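Local coordinates for protein VP24 (PDB 5HLJ) that is a major envelope protein of white spot syndrome virus, probably held in the viral membrane by a transmembrane helix and built here as a three-chain beta-rich assembly, at residues E17-L23 against L164-P170; T106-L112 against L130-V136. All coordinates share one frame; numbering follows the deposited sequence.

Contact 1 of 2, residues E17-L23 against L164-P170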
loop_
_atom_site.group_PDB
_atom_site.type_symbol
_atom_site.label_atom_id
_atom_site.label_comp_id
_atom_site.label_asym_id
_atom_site.label_seq_id
_atom_site.Cartn_x
_atom_site.Cartn_y
_atom_site.Cartn_z
ATOM N N GLU A 17 -15.412 5.498 -9.168
ATOM C CA GLU A 17 -14.334 5.716 -8.196
ATOM C C GLU A 17 -13.587 4.442 -7.827
ATOM O O GLU A 17 -14.117 3.337 -7.954
ATOM C CB GLU A 17 -14.871 6.335 -6.908
ATOM C CG GLU A 17 -14.845 7.843 -6.873
ATOM C CD GLU A 17 -16.208 8.423 -6.560
ATOM O OE1 GLU A 17 -16.386 9.640 -6.744
ATOM O OE2 GLU A 17 -17.108 7.660 -6.133
ATOM N N SER A 18 -12.368 4.619 -7.329
ATOM C CA SER A 18 -11.563 3.521 -6.824
ATOM C C SER A 18 -12.085 3.007 -5.502
ATOM O O SER A 18 -12.701 3.741 -4.751
ATOM C CB SER A 18 -10.118 3.953 -6.647
ATOM O OG SER A 18 -9.598 4.418 -7.871
ATOM N N GLU A 19 -11.817 1.741 -5.212
ATOM C CA GLU A 19 -12.213 1.170 -3.944
ATOM C C GLU A 19 -11.276 0.027 -3.566
ATOM O O GLU A 19 -10.720 -0.642 -4.435
ATOM C CB GLU A 19 -13.668 0.703 -4.021
ATOM C CG GLU A 19 -14.235 0.221 -2.707
ATOM C CD GLU A 19 -15.728 -0.050 -2.773
ATOM O OE1 GLU A 19 -16.351 0.231 -3.830
ATOM O OE2 GLU A 19 -16.275 -0.526 -1.754
ATOM N N ILE A 20 -11.076 -0.166 -2.267
ATOM C CA ILE A 20 -10.304 -1.280 -1.753
ATOM C C ILE A 20 -11.218 -2.458 -1.429
ATOM O O ILE A 20 -12.254 -2.289 -0.796
ATOM C CB ILE A 20 -9.527 -0.885 -0.498
ATOM C CG1 ILE A 20 -8.474 0.170 -0.827
ATOM C CG2 ILE A 20 -8.821 -2.069 0.077
ATOM C CD1 ILE A 20 -7.325 -0.357 -1.610
ATOM N N ILE A 21 -10.823 -3.642 -1.888
ATOM C CA ILE A 21 -11.528 -4.902 -1.672
ATOM C C ILE A 21 -10.726 -5.717 -0.665
ATOM O O ILE A 21 -9.587 -6.079 -0.947
ATOM C CB ILE A 21 -11.667 -5.706 -3.003
ATOM C CG1 ILE A 21 -12.293 -4.839 -4.107
ATOM C CG2 ILE A 21 -12.449 -6.985 -2.817
ATOM C CD1 ILE A 21 -13.587 -4.163 -3.702
ATOM N N ASN A 22 -11.283 -5.993 0.508
ATOM C CA ASN A 22 -10.549 -6.756 1.520
ATOM C C ASN A 22 -11.087 -8.182 1.612
ATOM O O ASN A 22 -12.247 -8.394 1.965
ATOM C CB ASN A 22 -10.621 -6.072 2.890
ATOM C CG ASN A 22 -9.924 -4.708 2.908
ATOM O OD1 ASN A 22 -8.707 -4.625 2.784
ATOM N ND2 ASN A 22 -10.703 -3.635 3.068
ATOM N N LEU A 23 -10.236 -9.148 1.274
ATOM C CA LEU A 23 -10.598 -10.559 1.273
ATOM C C LEU A 23 -9.651 -11.377 2.147
ATOM O O LEU A 23 -8.552 -10.933 2.490
ATOM C CB LEU A 23 -10.570 -11.120 -0.148
ATOM C CG LEU A 23 -11.487 -10.480 -1.186
ATOM C CD1 LEU A 23 -11.312 -11.196 -2.500
ATOM C CD2 LEU A 23 -12.946 -10.533 -0.725
ATOM N N LEU A 164 -5.976 -10.116 2.336
ATOM C CA LEU A 164 -5.610 -9.584 1.041
ATOM C C LEU A 164 -6.334 -8.271 0.771
ATOM O O LEU A 164 -7.551 -8.197 0.875
ATOM C CB LEU A 164 -5.942 -10.608 -0.048
ATOM C CG LEU A 164 -5.854 -10.179 -1.522
ATOM C CD1 LEU A 164 -4.407 -9.911 -1.944
ATOM C CD2 LEU A 164 -6.499 -11.240 -2.429
ATOM N N SER A 165 -5.578 -7.237 0.435
ATOM C CA SER A 165 -6.165 -5.985 -0.006
ATOM C C SER A 165 -5.932 -5.773 -1.490
ATOM O O SER A 165 -4.794 -5.807 -1.950
ATOM C CB SER A 165 -5.596 -4.800 0.772
ATOM O OG SER A 165 -6.183 -4.696 2.049
ATOM N N MET A 166 -7.005 -5.554 -2.236
ATOM C CA MET A 166 -6.876 -5.210 -3.651
ATOM C C MET A 166 -7.503 -3.852 -3.912
ATOM O O MET A 166 -8.593 -3.569 -3.424
ATOM C CB MET A 166 -7.541 -6.261 -4.545
ATOM C CG MET A 166 -7.020 -7.667 -4.353
ATOM S SD MET A 166 -7.674 -8.840 -5.570
ATOM C CE MET A 166 -9.379 -8.996 -5.036
ATOM N N ARG A 167 -6.835 -3.013 -4.694
ATOM C CA ARG A 167 -7.462 -1.773 -5.105
ATOM C C ARG A 167 -8.048 -1.895 -6.501
ATOM O O ARG A 167 -7.346 -2.219 -7.451
ATOM C CB ARG A 167 -6.478 -0.599 -5.047
ATOM C CG ARG A 167 -7.144 0.715 -5.460
ATOM C CD ARG A 167 -6.238 1.930 -5.269
ATOM N NE ARG A 167 -6.670 3.071 -6.087
ATOM C CZ ARG A 167 -6.824 4.315 -5.624
ATOM N NH1 ARG A 167 -6.599 4.588 -4.334
ATOM N NH2 ARG A 167 -7.206 5.295 -6.447
ATOM N N PHE A 168 -9.349 -1.643 -6.604
ATOM C CA PHE A 168 -10.052 -1.594 -7.880
ATOM C C PHE A 168 -10.198 -0.158 -8.359
ATOM O O PHE A 168 -10.503 0.738 -7.568
ATOM C CB PHE A 168 -11.458 -2.215 -7.771
ATOM C CG PHE A 168 -11.471 -3.712 -7.645
ATOM C CD1 PHE A 168 -10.305 -4.428 -7.426
ATOM C CD2 PHE A 168 -12.671 -4.408 -7.740
ATOM C CE1 PHE A 168 -10.334 -5.825 -7.293
ATOM C CE2 PHE A 168 -12.715 -5.787 -7.625
ATOM C CZ PHE A 168 -11.539 -6.503 -7.400
ATOM N N SER A 169 -10.024 0.066 -9.657
ATOM C CA SER A 169 -10.329 1.374 -10.225
ATOM C C SER A 169 -10.963 1.232 -11.612
ATOM O O SER A 169 -10.789 0.215 -12.275
ATOM C CB SER A 169 -9.063 2.250 -10.266
ATOM O OG SER A 169 -8.047 1.645 -11.033
ATOM N N PRO A 170 -11.724 2.246 -12.044
ATOM C CA PRO A 170 -12.416 2.142 -13.331
ATOM C C PRO A 170 -11.478 2.239 -14.517
ATOM O O PRO A 170 -10.488 2.960 -14.452
ATOM C CB PRO A 170 -13.373 3.347 -13.317
ATOM C CG PRO A 170 -13.386 3.838 -11.901
ATOM C CD PRO A 170 -12.055 3.499 -11.342
HETATM O O HOH W 1 -7.949 -7.408 3.947
#

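Contact 2 of 2, residues T106-L112 against L130-V136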
loop_
_atom_site.group_PDB
_atom_site.type_symbol
_atom_site.label_atom_id
_atom_site.label_comp_id
_atom_site.label_asym_id
_atom_site.label_seq_id
_atom_site.Cartn_x
_atom_site.Cartn_y
_atom_site.Cartn_z
ATOM N N THR A 106 -9.509 -1.942 -13.501
ATOM C CA THR A 106 -8.096 -2.243 -13.305
ATOM C C THR A 106 -7.848 -2.598 -11.837
ATOM O O THR A 106 -8.309 -1.900 -10.922
ATOM C CB THR A 106 -7.165 -1.066 -13.730
ATOM O OG1 THR A 106 -7.395 -0.729 -15.108
ATOM C CG2 THR A 106 -5.679 -1.453 -13.565
ATOM N N VAL A 107 -7.160 -3.707 -11.606
ATOM C CA VAL A 107 -6.638 -3.974 -10.276
ATOM C C VAL A 107 -5.259 -3.318 -10.191
ATOM O O VAL A 107 -4.315 -3.771 -10.823
ATOM C CB VAL A 107 -6.573 -5.487 -9.972
ATOM C CG1 VAL A 107 -6.158 -5.729 -8.521
ATOM C CG2 VAL A 107 -7.935 -6.118 -10.225
ATOM N N ASP A 108 -5.179 -2.230 -9.424
ATOM C CA ASP A 108 -4.007 -1.352 -9.380
ATOM C C ASP A 108 -2.871 -1.892 -8.555
ATOM O O ASP A 108 -1.702 -1.739 -8.913
ATOM C CB ASP A 108 -4.385 0.006 -8.798
ATOM C CG ASP A 108 -5.200 0.823 -9.729
ATOM O OD1 ASP A 108 -4.790 0.969 -10.903
ATOM O OD2 ASP A 108 -6.258 1.315 -9.286
ATOM N N SER A 109 -3.216 -2.485 -7.419
ATOM C CA SER A 109 -2.208 -2.894 -6.460
ATOM C C SER A 109 -2.784 -3.889 -5.501
ATOM O O SER A 109 -4.001 -4.012 -5.370
ATOM C CB SER A 109 -1.656 -1.683 -5.698
ATOM O OG SER A 109 -2.704 -0.933 -5.116
ATOM N N VAL A 110 -1.912 -4.635 -4.848
ATOM C CA VAL A 110 -2.360 -5.522 -3.797
ATOM C C VAL A 110 -1.435 -5.374 -2.606
ATOM O O VAL A 110 -0.299 -4.935 -2.747
ATOM C CB VAL A 110 -2.394 -7.008 -4.242
ATOM C CG1 VAL A 110 -3.139 -7.164 -5.552
ATOM C CG2 VAL A 110 -1.005 -7.558 -4.363
ATOM N N SER A 111 -1.923 -5.738 -1.430
ATOM C CA SER A 111 -1.055 -5.862 -0.275
ATOM C C SER A 111 -1.568 -6.990 0.596
ATOM O O SER A 111 -2.716 -7.407 0.470
ATOM C CB SER A 111 -0.958 -4.539 0.501
ATOM O OG SER A 111 -2.235 -4.039 0.831
ATOM N N LEU A 112 -0.687 -7.507 1.443
ATOM C CA LEU A 112 -0.997 -8.620 2.315
ATOM C C LEU A 112 -0.653 -8.287 3.741
ATOM O O LEU A 112 0.347 -7.629 4.021
ATOM C CB LEU A 112 -0.206 -9.884 1.943
ATOM C CG LEU A 112 -0.471 -10.779 0.744
ATOM C CD1 LEU A 112 0.467 -11.961 0.892
ATOM C CD2 LEU A 112 -1.921 -11.247 0.669
ATOM N N LEU A 130 6.343 -9.440 -2.268
ATOM C CA LEU A 130 5.116 -9.506 -3.044
ATOM C C LEU A 130 5.362 -9.182 -4.504
ATOM O O LEU A 130 5.941 -8.143 -4.812
ATOM C CB LEU A 130 4.104 -8.513 -2.496
ATOM C CG LEU A 130 2.857 -8.973 -1.765
ATOM C CD1 LEU A 130 1.992 -7.750 -1.478
ATOM C CD2 LEU A 130 2.111 -9.947 -2.636
ATOM N N TYR A 131 4.914 -10.049 -5.402
ATOM C CA TYR A 131 4.919 -9.716 -6.812
ATOM C C TYR A 131 3.499 -9.368 -7.294
ATOM O O TYR A 131 2.562 -10.150 -7.115
ATOM C CB TYR A 131 5.492 -10.862 -7.670
ATOM C CG TYR A 131 5.218 -10.625 -9.143
ATOM C CD1 TYR A 131 5.947 -9.690 -9.858
ATOM C CD2 TYR A 131 4.178 -11.278 -9.795
ATOM C CE1 TYR A 131 5.670 -9.433 -11.191
ATOM C CE2 TYR A 131 3.884 -11.017 -11.123
ATOM C CZ TYR A 131 4.639 -10.099 -11.811
ATOM O OH TYR A 131 4.375 -9.844 -13.126
ATOM N N PHE A 132 3.341 -8.201 -7.914
ATOM C CA PHE A 132 2.078 -7.879 -8.565
ATOM C C PHE A 132 2.226 -6.871 -9.696
ATOM O O PHE A 132 2.805 -5.803 -9.523
ATOM C CB PHE A 132 1.044 -7.330 -7.563
ATOM C CG PHE A 132 -0.297 -7.061 -8.201
ATOM C CD1 PHE A 132 -1.105 -8.118 -8.616
ATOM C CD2 PHE A 132 -0.721 -5.767 -8.449
ATOM C CE1 PHE A 132 -2.333 -7.890 -9.222
ATOM C CE2 PHE A 132 -1.951 -5.524 -9.053
ATOM C CZ PHE A 132 -2.761 -6.597 -9.436
ATOM N N LYS A 133 1.651 -7.214 -10.840
ATOM C CA LYS A 133 1.576 -6.333 -12.007
ATOM C C LYS A 133 0.122 -5.895 -12.226
ATOM O O LYS A 133 -0.780 -6.738 -12.210
ATOM C CB LYS A 133 2.125 -7.078 -13.222
ATOM C CG LYS A 133 1.824 -6.494 -14.591
ATOM C CD LYS A 133 2.452 -7.423 -15.644
ATOM C CE LYS A 133 2.014 -7.129 -17.064
ATOM N NZ LYS A 133 2.551 -5.842 -17.550
ATOM N N PRO A 134 -0.119 -4.582 -12.401
ATOM C CA PRO A 134 -1.497 -4.113 -12.616
ATOM C C PRO A 134 -2.193 -4.905 -13.722
ATOM O O PRO A 134 -1.582 -5.176 -14.742
ATOM C CB PRO A 134 -1.318 -2.644 -13.016
ATOM C CG PRO A 134 -0.018 -2.248 -12.356
ATOM C CD PRO A 134 0.852 -3.474 -12.407
ATOM N N THR A 135 -3.448 -5.276 -13.490
ATOM C CA THR A 135 -4.174 -6.207 -14.338
ATOM C C THR A 135 -5.557 -5.692 -14.672
ATOM O O THR A 135 -6.334 -5.375 -13.763
ATOM C CB THR A 135 -4.351 -7.565 -13.652
ATOM O OG1 THR A 135 -3.069 -8.125 -13.340
ATOM C CG2 THR A 135 -5.160 -8.515 -14.544
ATOM N N VAL A 136 -5.874 -5.621 -15.963
ATOM C CA VAL A 136 -7.198 -5.192 -16.393
ATOM C C VAL A 136 -8.196 -6.357 -16.345
ATOM O O VAL A 136 -7.940 -7.444 -16.869
ATOM C CB VAL A 136 -7.176 -4.598 -17.817
ATOM C CG1 VAL A 136 -8.597 -4.212 -18.256
ATOM C CG2 VAL A 136 -6.264 -3.391 -17.868
#

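Contact 1 of 2, residues E17-L23 against L164-P170
The Phe168 ring carries Ile21 CG1 over the centre of one face, and the Arg167 guanidinium has Ser18 CB over one face, offset toward its rim. In this CH-pi contact Ile21 CG1 stands 3.5 Å from the centroid of the Phe168 ring, 5° off the ring normal. The setting is an antiparallel pair of neighbouring strands, 19-28 and 161-170, in the large mixed sheet. Six backbone hydrogen bonds join segments 17-23 and 164-170, two for each of the hydrogen-bonded pairs Glu19-Phe168, Ile21-Met166 and Leu23-Leu164. The straightest runs from Ile21 N to Met166 O (2.7 Å, 174° at the hydrogen).

The face with Ile21, Leu23, Met166 and Phe168 is mostly apolar. Buried Glu19 shares it, its carboxylate bonded to the backbone N of Asn45 and of Arg44. Met166 bends at its sulfur (chi3 -71°), which brings CE to 3.9 Å from Leu23 CD1. The other face meets both other subunits: Ile20 packs on Arg167 of the second, Arg167 on Ile20 of the third. Within the chain, Ile20 CD1 packs 3.5 Å from Arg167 CB. A water donates to Asn22 OD1. Asn22 OD1 also accepts a bond of 2.6 Å from Ser165 OG, nearly in line with its own C=O.

Contact 2 of 2, residues T106-L112 against L130-V136
Val107 O is the polar atom on which several groups converge. It accepts the backbone hydrogen bond from Thr135 N at 3.2 Å. Pro134 CA adds a CA-H...O contact to Val107 O, and the Phe132 ring turns its edge to the same oxygen, with CE2 at 3.4 Å from Val107 O. The return bond, from Val107 N to Thr135 O, is shorter at 2.8 Å. These two bonds make Val107 and Thr135 a hydrogen-bonded antiparallel pair. Thr106 and Val136 form the next pair, non-hydrogen-bonded, with Thr106 OG1 4.0 Å from Val136 CG2. Thr106 OG1 is hydrogen-bonded to Gly171 O.

From Pro134 back toward Leu130 the backbones diverge, and side chains make the contact. The Phe132 side chain reaches across with CG anti to its backbone N (chi1 -177°). Val110 CG1 sits over the centre of one ring face, 3.7 Å from the Phe132 centroid and 6° off the normal. Val107 CG1 touches the ring at CZ, 3.6 Å away. Farther along, Leu130 CD1 lies against the backbone of 110-112, 3.8 Å from Ser111 CA.

Within segment 130-136, Thr135 OG1 donates to Lys133 O at 2.9 Å and links the start of strand 135-137 back to the loop before it. The third subunit reaches this region too: its Ser113 OG is hydrogen-bonded to Phe132 N. The arrangement is an antiparallel pairing of strand 135-137, outermost in the chain's mixed sheet, with strand 105-114, and Phe132 packs between strands 105-114 and 141-151, on Leu145 and Phe147 of the latter.

Contacts 1 and 2 sit side by side in one sheet, their centres about 10 Å apart. Strands 161-170 and 105-114 are neighbours, so the four segments follow in the order 17-23, 164-170, 106-112 and 135-136. Among the hydrogen bonds that join the contacts are two probable ones: Ser169 OG to Asp108 OD2 at 2.5 Å, and Thr106 N to Ser169 O at 2.8 Å. Further backbone bonds link Ser165 with Ser111, and Arg167 with Asp108 and Ser109. On the apolar side, Phe168 CE1 packs 3.8 Å from Val107 CG2. Both contacts touch the third subunit. Asp108 OD1 of this chain makes a weak hydrogen bond to Asn22 ND2 of the third subunit, and Pro134 of this chain packs on that same Asn22.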